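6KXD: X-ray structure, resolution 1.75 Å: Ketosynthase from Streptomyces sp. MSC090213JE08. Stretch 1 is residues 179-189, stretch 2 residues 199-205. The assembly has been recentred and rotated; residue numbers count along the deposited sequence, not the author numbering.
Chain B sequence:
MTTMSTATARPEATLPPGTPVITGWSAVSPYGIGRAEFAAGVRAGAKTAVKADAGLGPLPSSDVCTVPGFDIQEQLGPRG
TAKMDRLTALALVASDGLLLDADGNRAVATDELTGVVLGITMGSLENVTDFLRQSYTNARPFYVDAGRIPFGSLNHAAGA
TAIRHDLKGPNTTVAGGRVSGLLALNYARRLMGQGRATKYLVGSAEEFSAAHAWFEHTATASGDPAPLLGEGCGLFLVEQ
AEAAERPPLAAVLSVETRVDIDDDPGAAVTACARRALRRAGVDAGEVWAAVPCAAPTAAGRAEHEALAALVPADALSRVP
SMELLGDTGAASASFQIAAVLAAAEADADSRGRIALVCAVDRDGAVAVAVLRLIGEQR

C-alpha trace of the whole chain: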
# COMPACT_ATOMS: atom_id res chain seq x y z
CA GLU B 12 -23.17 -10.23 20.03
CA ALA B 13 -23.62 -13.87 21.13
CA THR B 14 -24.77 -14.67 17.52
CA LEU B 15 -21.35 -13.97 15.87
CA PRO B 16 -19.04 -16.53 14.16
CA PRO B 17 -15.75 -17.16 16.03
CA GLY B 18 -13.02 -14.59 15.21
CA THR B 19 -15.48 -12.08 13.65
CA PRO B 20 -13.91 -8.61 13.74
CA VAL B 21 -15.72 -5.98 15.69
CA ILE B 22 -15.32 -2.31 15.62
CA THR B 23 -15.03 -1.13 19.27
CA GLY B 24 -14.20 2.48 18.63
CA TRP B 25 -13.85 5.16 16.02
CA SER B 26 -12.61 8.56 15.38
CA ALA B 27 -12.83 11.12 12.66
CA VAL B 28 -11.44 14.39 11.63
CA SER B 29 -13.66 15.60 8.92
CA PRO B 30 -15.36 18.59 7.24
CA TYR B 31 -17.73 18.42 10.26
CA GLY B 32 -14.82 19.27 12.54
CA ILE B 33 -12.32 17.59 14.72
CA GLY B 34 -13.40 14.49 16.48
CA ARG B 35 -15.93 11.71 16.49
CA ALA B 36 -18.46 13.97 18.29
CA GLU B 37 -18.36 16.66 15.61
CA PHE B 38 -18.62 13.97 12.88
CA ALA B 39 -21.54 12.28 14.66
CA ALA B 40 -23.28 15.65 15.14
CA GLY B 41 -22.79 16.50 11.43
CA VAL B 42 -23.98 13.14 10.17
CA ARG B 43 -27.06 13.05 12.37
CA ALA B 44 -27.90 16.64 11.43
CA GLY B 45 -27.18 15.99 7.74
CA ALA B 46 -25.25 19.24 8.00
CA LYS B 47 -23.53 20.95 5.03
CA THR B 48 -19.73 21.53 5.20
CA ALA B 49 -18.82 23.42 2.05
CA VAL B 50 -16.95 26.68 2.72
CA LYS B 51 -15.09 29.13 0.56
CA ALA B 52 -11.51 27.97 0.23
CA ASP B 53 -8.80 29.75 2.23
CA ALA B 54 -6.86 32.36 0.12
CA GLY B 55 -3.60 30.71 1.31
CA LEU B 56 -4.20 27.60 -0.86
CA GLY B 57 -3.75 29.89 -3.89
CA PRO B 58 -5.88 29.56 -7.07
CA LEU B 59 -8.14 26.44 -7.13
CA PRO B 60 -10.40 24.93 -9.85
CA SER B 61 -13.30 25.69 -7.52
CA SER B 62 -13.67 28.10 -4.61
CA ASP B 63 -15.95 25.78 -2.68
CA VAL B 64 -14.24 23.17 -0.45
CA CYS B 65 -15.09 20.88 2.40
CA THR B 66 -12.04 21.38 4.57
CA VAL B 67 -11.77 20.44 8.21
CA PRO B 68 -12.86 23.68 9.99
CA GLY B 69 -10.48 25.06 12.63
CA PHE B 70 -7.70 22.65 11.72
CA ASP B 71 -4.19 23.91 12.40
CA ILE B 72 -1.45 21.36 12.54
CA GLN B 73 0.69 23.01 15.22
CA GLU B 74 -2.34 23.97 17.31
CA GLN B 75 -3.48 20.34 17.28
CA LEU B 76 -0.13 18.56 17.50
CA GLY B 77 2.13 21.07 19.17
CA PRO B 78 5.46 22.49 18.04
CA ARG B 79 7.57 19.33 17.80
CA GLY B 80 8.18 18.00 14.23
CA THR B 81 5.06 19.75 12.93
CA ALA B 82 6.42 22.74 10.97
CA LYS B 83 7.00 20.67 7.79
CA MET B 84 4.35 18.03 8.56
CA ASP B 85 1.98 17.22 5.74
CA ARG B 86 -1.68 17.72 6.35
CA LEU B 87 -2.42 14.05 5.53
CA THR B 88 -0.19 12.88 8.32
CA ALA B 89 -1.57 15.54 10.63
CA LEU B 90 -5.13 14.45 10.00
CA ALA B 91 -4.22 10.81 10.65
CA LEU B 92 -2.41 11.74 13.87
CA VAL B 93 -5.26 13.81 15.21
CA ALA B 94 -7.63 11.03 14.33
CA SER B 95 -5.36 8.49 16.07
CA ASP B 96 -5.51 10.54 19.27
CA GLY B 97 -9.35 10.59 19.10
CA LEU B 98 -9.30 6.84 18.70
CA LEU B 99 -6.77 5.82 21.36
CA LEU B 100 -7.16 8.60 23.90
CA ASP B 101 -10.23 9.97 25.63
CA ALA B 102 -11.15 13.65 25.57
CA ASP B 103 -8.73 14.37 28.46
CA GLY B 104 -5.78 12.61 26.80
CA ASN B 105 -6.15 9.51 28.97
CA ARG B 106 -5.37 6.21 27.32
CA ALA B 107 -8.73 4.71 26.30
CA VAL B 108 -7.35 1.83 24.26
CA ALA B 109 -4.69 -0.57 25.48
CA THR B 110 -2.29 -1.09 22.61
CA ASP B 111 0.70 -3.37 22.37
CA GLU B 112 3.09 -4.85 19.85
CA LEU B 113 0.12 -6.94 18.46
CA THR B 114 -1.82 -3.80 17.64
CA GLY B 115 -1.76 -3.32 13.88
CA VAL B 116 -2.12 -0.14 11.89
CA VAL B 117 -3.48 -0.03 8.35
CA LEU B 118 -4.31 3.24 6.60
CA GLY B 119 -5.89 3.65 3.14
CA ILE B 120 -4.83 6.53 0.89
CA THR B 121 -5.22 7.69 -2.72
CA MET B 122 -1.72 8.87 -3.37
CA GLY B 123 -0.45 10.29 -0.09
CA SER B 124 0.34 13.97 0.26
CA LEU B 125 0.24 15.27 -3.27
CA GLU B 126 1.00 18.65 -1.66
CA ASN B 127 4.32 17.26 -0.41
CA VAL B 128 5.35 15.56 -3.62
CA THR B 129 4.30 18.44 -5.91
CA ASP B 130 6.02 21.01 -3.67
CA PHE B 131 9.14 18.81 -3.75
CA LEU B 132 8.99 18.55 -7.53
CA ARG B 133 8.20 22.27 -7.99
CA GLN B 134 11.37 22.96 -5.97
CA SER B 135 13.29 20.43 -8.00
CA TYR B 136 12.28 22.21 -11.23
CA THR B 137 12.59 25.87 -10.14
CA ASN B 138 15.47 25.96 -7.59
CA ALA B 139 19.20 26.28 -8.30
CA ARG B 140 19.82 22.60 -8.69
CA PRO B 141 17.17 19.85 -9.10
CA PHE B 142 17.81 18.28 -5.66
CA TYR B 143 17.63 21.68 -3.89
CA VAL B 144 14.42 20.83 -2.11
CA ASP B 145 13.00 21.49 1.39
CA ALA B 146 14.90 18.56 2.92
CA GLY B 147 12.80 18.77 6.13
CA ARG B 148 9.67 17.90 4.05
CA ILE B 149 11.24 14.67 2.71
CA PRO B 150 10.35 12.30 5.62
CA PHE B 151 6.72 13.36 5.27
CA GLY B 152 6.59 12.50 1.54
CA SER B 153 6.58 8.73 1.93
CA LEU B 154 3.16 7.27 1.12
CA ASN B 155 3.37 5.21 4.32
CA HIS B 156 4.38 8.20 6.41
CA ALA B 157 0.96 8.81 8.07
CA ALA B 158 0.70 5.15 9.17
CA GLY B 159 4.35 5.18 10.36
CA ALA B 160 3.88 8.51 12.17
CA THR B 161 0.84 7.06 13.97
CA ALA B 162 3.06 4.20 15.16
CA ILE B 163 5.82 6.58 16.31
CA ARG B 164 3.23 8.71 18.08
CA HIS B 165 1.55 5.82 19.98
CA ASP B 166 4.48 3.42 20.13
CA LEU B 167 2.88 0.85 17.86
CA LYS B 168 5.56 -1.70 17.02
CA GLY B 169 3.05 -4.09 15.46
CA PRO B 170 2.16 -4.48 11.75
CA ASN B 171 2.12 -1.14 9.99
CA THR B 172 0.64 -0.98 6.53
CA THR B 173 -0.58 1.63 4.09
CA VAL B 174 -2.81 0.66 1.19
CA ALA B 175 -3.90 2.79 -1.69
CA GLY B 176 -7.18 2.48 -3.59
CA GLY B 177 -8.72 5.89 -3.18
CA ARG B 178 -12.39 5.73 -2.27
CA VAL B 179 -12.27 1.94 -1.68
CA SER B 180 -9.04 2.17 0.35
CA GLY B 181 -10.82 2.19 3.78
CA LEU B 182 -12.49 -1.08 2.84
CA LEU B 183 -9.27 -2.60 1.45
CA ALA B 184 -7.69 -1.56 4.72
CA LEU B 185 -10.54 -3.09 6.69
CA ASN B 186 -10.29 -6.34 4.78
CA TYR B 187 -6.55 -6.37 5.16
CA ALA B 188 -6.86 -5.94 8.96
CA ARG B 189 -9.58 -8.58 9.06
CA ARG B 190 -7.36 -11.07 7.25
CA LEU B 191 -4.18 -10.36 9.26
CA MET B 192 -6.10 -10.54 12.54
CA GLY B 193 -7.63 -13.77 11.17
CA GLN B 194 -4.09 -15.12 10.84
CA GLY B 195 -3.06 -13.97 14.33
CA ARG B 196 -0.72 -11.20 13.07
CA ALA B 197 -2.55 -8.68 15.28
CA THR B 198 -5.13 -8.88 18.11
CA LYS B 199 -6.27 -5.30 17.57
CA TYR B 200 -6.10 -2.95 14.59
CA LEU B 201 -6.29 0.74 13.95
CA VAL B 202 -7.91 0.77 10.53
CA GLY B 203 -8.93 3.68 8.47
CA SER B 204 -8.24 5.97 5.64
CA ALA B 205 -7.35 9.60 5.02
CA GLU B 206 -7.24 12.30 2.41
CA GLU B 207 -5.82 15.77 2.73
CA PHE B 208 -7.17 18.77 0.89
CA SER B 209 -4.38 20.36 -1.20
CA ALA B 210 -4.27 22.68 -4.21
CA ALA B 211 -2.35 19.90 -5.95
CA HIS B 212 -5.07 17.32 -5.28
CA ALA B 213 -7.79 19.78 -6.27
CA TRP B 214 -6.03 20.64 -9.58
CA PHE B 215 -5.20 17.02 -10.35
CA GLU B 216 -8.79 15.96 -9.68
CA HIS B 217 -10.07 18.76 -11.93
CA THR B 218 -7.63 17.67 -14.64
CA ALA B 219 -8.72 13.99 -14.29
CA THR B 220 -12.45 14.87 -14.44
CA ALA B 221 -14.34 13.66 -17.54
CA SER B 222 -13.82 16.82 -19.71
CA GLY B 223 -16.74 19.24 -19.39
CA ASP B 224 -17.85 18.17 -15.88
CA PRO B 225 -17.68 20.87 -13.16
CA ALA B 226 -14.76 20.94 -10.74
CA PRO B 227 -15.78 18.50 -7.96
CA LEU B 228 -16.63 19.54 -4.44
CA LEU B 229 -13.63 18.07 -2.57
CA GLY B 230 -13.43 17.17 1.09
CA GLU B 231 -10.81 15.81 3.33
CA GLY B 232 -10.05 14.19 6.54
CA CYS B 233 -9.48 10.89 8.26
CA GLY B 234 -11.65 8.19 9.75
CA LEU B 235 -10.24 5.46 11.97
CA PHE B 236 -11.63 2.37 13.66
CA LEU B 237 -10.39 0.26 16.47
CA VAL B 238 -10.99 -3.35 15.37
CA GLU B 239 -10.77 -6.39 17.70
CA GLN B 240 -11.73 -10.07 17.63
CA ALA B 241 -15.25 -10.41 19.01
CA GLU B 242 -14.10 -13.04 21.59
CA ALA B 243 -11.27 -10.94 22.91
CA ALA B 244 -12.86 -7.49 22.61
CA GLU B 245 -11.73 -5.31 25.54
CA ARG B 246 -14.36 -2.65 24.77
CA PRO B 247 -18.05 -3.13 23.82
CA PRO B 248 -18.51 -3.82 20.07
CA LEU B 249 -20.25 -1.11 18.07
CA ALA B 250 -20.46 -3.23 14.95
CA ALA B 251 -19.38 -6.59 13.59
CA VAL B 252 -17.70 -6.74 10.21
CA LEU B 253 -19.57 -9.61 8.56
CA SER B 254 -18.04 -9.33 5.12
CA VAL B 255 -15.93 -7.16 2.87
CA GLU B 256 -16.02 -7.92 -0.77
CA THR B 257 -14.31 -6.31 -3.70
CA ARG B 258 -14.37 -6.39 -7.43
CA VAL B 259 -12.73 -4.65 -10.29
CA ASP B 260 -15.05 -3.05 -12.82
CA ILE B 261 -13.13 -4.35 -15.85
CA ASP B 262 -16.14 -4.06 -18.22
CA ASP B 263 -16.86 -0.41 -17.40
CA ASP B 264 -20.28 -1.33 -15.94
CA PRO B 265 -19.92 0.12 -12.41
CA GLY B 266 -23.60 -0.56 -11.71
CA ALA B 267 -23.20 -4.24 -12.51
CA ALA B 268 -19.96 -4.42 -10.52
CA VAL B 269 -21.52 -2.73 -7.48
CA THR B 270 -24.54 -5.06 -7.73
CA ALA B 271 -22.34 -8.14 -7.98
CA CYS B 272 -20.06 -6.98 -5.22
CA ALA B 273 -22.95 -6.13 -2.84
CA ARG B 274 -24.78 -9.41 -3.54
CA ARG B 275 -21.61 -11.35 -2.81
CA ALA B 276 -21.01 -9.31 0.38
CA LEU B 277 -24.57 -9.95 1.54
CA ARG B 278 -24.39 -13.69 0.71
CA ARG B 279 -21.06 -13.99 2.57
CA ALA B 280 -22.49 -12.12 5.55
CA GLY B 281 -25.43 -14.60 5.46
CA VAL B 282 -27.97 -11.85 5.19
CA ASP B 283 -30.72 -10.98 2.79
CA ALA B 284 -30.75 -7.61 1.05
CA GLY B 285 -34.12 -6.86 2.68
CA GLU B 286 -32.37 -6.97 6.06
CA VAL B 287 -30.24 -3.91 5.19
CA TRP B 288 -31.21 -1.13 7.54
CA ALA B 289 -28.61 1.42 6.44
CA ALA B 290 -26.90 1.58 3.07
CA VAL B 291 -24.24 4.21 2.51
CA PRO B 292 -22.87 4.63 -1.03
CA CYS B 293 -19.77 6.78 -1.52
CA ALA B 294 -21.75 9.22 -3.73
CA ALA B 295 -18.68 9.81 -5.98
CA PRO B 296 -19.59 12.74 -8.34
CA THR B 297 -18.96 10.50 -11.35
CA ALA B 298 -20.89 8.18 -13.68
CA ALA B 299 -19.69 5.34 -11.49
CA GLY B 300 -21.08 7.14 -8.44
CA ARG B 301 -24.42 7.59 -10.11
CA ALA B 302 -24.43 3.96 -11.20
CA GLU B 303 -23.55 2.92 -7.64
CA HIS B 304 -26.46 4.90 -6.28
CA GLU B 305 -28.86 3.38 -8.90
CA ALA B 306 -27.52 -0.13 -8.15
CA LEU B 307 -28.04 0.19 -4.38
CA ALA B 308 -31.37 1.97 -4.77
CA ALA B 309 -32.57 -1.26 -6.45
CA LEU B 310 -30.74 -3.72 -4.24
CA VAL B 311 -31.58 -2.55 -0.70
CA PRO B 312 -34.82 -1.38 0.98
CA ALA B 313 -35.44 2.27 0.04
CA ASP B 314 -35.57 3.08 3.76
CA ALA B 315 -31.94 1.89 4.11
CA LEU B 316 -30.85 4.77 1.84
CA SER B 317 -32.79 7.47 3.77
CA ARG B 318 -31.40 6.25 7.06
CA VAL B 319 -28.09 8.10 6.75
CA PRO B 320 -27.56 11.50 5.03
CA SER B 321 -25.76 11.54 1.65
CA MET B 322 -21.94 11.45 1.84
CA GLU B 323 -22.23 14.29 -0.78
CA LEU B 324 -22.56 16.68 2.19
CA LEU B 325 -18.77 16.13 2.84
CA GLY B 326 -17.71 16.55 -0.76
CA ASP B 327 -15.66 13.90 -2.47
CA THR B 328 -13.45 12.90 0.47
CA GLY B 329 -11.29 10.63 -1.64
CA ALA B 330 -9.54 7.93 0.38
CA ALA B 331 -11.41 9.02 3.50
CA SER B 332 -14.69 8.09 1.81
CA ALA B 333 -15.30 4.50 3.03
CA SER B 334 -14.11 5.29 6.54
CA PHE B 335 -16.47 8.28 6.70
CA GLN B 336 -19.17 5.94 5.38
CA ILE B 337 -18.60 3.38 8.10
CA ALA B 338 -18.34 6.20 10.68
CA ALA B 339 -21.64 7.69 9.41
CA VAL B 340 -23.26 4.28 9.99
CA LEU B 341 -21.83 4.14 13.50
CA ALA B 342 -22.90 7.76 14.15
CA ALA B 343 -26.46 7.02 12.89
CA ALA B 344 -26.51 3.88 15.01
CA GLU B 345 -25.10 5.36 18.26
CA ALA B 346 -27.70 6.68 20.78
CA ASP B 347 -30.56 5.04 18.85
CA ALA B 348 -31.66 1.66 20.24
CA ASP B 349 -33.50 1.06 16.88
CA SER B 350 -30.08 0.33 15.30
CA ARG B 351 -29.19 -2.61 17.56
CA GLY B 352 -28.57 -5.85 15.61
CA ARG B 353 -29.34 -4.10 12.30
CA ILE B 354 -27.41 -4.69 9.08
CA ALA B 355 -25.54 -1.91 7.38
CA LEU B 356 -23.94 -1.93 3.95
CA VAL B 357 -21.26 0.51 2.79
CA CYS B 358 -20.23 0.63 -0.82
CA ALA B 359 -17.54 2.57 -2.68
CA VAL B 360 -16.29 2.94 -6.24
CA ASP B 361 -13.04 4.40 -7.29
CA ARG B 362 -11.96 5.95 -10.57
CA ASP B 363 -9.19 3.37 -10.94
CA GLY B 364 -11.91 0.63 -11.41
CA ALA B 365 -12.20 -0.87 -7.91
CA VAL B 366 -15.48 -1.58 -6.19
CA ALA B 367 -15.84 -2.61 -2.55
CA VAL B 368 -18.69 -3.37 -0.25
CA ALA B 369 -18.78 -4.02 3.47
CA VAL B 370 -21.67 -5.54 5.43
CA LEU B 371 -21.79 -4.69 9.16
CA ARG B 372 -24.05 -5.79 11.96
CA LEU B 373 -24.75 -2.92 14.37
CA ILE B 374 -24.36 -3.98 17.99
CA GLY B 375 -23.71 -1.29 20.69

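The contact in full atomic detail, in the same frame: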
# COMPACT_ATOMS: atom_id res chain seq x y z
N VAL B 179 -12.03 3.28 -2.21
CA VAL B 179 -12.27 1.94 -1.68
C VAL B 179 -11.22 1.63 -0.61
O VAL B 179 -11.28 0.55 -0.02
CB VAL B 179 -12.27 0.85 -2.73
CG1 VAL B 179 -13.40 1.10 -3.71
CG2 VAL B 179 -10.91 0.69 -3.40
N SER B 180 -10.24 2.53 -0.41
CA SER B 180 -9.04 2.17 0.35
C SER B 180 -9.40 1.83 1.81
O SER B 180 -8.72 1.01 2.43
CB SER B 180 -7.95 3.26 0.31
OG SER B 180 -8.45 4.40 0.99
N GLY B 181 -10.38 2.52 2.38
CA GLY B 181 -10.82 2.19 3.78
C GLY B 181 -11.33 0.77 3.89
O GLY B 181 -11.10 0.09 4.89
N LEU B 182 -12.00 0.28 2.85
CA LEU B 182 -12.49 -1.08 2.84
C LEU B 182 -11.37 -2.09 2.56
O LEU B 182 -11.41 -3.15 3.11
CB LEU B 182 -13.66 -1.22 1.87
CG LEU B 182 -14.83 -0.31 2.19
CD1 LEU B 182 -16.01 -0.50 1.22
CD2 LEU B 182 -15.32 -0.57 3.60
N LEU B 183 -10.43 -1.77 1.67
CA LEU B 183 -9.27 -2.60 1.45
C LEU B 183 -8.50 -2.70 2.77
O LEU B 183 -8.04 -3.76 3.12
CB LEU B 183 -8.41 -1.97 0.38
CG LEU B 183 -9.03 -1.90 -1.02
CD1 LEU B 183 -8.04 -1.25 -1.95
CD2 LEU B 183 -9.39 -3.28 -1.53
N ALA B 184 -8.42 -1.57 3.47
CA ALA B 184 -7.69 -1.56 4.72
C ALA B 184 -8.41 -2.49 5.71
O ALA B 184 -7.80 -3.22 6.44
CB ALA B 184 -7.61 -0.20 5.28
N LEU B 185 -9.74 -2.35 5.75
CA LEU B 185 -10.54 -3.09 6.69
C LEU B 185 -10.37 -4.58 6.41
O LEU B 185 -10.24 -5.40 7.33
CB LEU B 185 -11.99 -2.67 6.57
CG LEU B 185 -12.95 -3.40 7.48
CD1 LEU B 185 -12.52 -3.29 8.93
CD2 LEU B 185 -14.33 -2.82 7.30
N ASN B 186 -10.38 -4.95 5.13
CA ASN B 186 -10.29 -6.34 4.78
C ASN B 186 -8.89 -6.88 5.09
O ASN B 186 -8.68 -8.03 5.55
CB ASN B 186 -10.61 -6.57 3.31
CG ASN B 186 -11.08 -7.99 3.10
OD1 ASN B 186 -11.89 -8.48 3.90
ND2 ASN B 186 -10.62 -8.58 2.03
N TYR B 187 -7.89 -6.03 4.85
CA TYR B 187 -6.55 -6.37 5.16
C TYR B 187 -6.42 -6.69 6.66
O TYR B 187 -5.87 -7.74 7.06
CB TYR B 187 -5.66 -5.21 4.69
CG TYR B 187 -4.20 -5.39 4.98
CD1 TYR B 187 -3.36 -6.00 4.07
CD2 TYR B 187 -3.65 -4.96 6.16
CE1 TYR B 187 -2.01 -6.14 4.32
CE2 TYR B 187 -2.31 -5.12 6.44
CZ TYR B 187 -1.48 -5.74 5.53
OH TYR B 187 -0.13 -5.89 5.78
N ALA B 188 -6.90 -5.78 7.47
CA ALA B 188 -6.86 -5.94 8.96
C ALA B 188 -7.58 -7.24 9.35
O ALA B 188 -7.07 -8.03 10.15
CB ALA B 188 -7.51 -4.78 9.60
N ARG B 189 -8.77 -7.43 8.79
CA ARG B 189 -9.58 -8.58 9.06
C ARG B 189 -8.77 -9.84 8.78
O ARG B 189 -8.75 -10.75 9.59
CB ARG B 189 -10.87 -8.55 8.23
CG ARG B 189 -11.68 -9.83 8.37
CD ARG B 189 -12.95 -9.74 7.55
NE ARG B 189 -12.67 -9.97 6.13
CZ ARG B 189 -12.41 -11.16 5.60
NH1 ARG B 189 -12.57 -12.25 6.33
NH2 ARG B 189 -11.99 -11.26 4.34
N LYS B 199 -5.50 -6.50 17.73
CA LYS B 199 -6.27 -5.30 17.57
C LYS B 199 -5.67 -4.53 16.37
O LYS B 199 -4.50 -4.67 16.04
CB LYS B 199 -6.17 -4.34 18.75
CG LYS B 199 -6.72 -4.82 20.08
CD LYS B 199 -6.82 -3.67 21.06
CE LYS B 199 -6.53 -4.09 22.49
NZ LYS B 199 -5.14 -4.59 22.60
N TYR B 200 -6.50 -3.70 15.76
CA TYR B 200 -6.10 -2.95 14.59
C TYR B 200 -6.70 -1.58 14.64
O TYR B 200 -7.88 -1.42 14.97
CB TYR B 200 -6.55 -3.59 13.28
CG TYR B 200 -5.42 -4.05 12.42
CD1 TYR B 200 -4.67 -3.16 11.64
CD2 TYR B 200 -5.08 -5.38 12.40
CE1 TYR B 200 -3.61 -3.61 10.87
CE2 TYR B 200 -4.04 -5.85 11.62
CZ TYR B 200 -3.31 -4.96 10.84
OH TYR B 200 -2.28 -5.50 10.13
N LEU B 201 -5.87 -0.59 14.31
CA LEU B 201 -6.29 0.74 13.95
C LEU B 201 -6.42 0.73 12.44
O LEU B 201 -5.47 0.42 11.78
CB LEU B 201 -5.23 1.77 14.29
CG LEU B 201 -5.15 2.34 15.69
CD1 LEU B 201 -4.35 1.42 16.55
CD2 LEU B 201 -4.48 3.72 15.64
N VAL B 202 -7.63 0.95 11.94
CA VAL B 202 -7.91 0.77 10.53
C VAL B 202 -8.56 2.06 10.09
O VAL B 202 -9.54 2.52 10.72
CB VAL B 202 -8.92 -0.35 10.24
CG1 VAL B 202 -9.17 -0.52 8.73
CG2 VAL B 202 -8.51 -1.65 10.86
N GLY B 203 -8.15 2.57 8.93
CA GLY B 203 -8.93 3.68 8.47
C GLY B 203 -8.36 4.22 7.20
O GLY B 203 -7.59 3.50 6.54
N SER B 204 -8.74 5.44 6.88
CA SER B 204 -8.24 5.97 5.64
C SER B 204 -8.27 7.48 5.75
O SER B 204 -8.98 8.03 6.62
CB SER B 204 -9.04 5.37 4.51
OG SER B 204 -10.41 5.77 4.56
N ALA B 205 -7.54 8.18 4.84
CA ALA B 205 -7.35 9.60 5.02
C ALA B 205 -7.07 10.27 3.69
O ALA B 205 -6.38 9.69 2.88
CB ALA B 205 -6.22 9.87 5.97

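The helix of stretch 1 packs on the strand of stretch 2, running nearly antiparallel to it at 164°. The axes approach to 6.9 Å, close for a helix on a strand, and small residues line the contact. No hydrogen bond crosses between the stretches; packing holds them together, burying 353 Å² in all.

Val-179 does not touch the strand. Its O accepts the backbone bond from Leu-183 N, at 3.0 Å. Ser-180 points toward the strand, and its OG lies 3.7 Å from Ser-204 CB. Both serine hydroxyls find hydrogen bonds outside this contact.

Gly-181 marks the tightest backbone approach, its CA 4.9 Å from Ser-204 CA. Its CA also lies 3.7 Å from Ser-204 OG. An ideal CB built on Gly-181 would sit only 3.0 Å from Ser-204 OG, so glycine suits the place. Leu-182 points away, and Leu-183 is out of reach.

Ala-184 points toward the strand. Its CB meets Val-202 CG1 at 3.8 Å and Gly-203 O at 3.9 Å. The short side chain fills this gap without holding the backbones apart. Leu-185 points sideways; its N is 3.5 Å from Val-202 CG1, and its CB is 4.2 Å from the same methyl. Val-202 has the largest covered area in the contact, 65 Å².

Asn-186 points away. Its OD1 accepts hydrogen bonds from Arg-189 NE and NH2, both at 2.8 Å, on the side of the helix turned from the strand. Tyr-187 starts sideways, but its ring comes nearer: CE2 is 3.7 Å from Tyr-200 OH.

Ala-188 points toward the strand and touches two residues. Its CB is 3.5 Å from Val-202 CG2. The same CB lies over one face of the Tyr-200 ring, 3.8 Å from the centroid, in a CH-pi contact. The compact methyl of Ala-188 can rest against Val-202 and the Tyr-200 ring at once; seen from it, the two lie roughly at right angles.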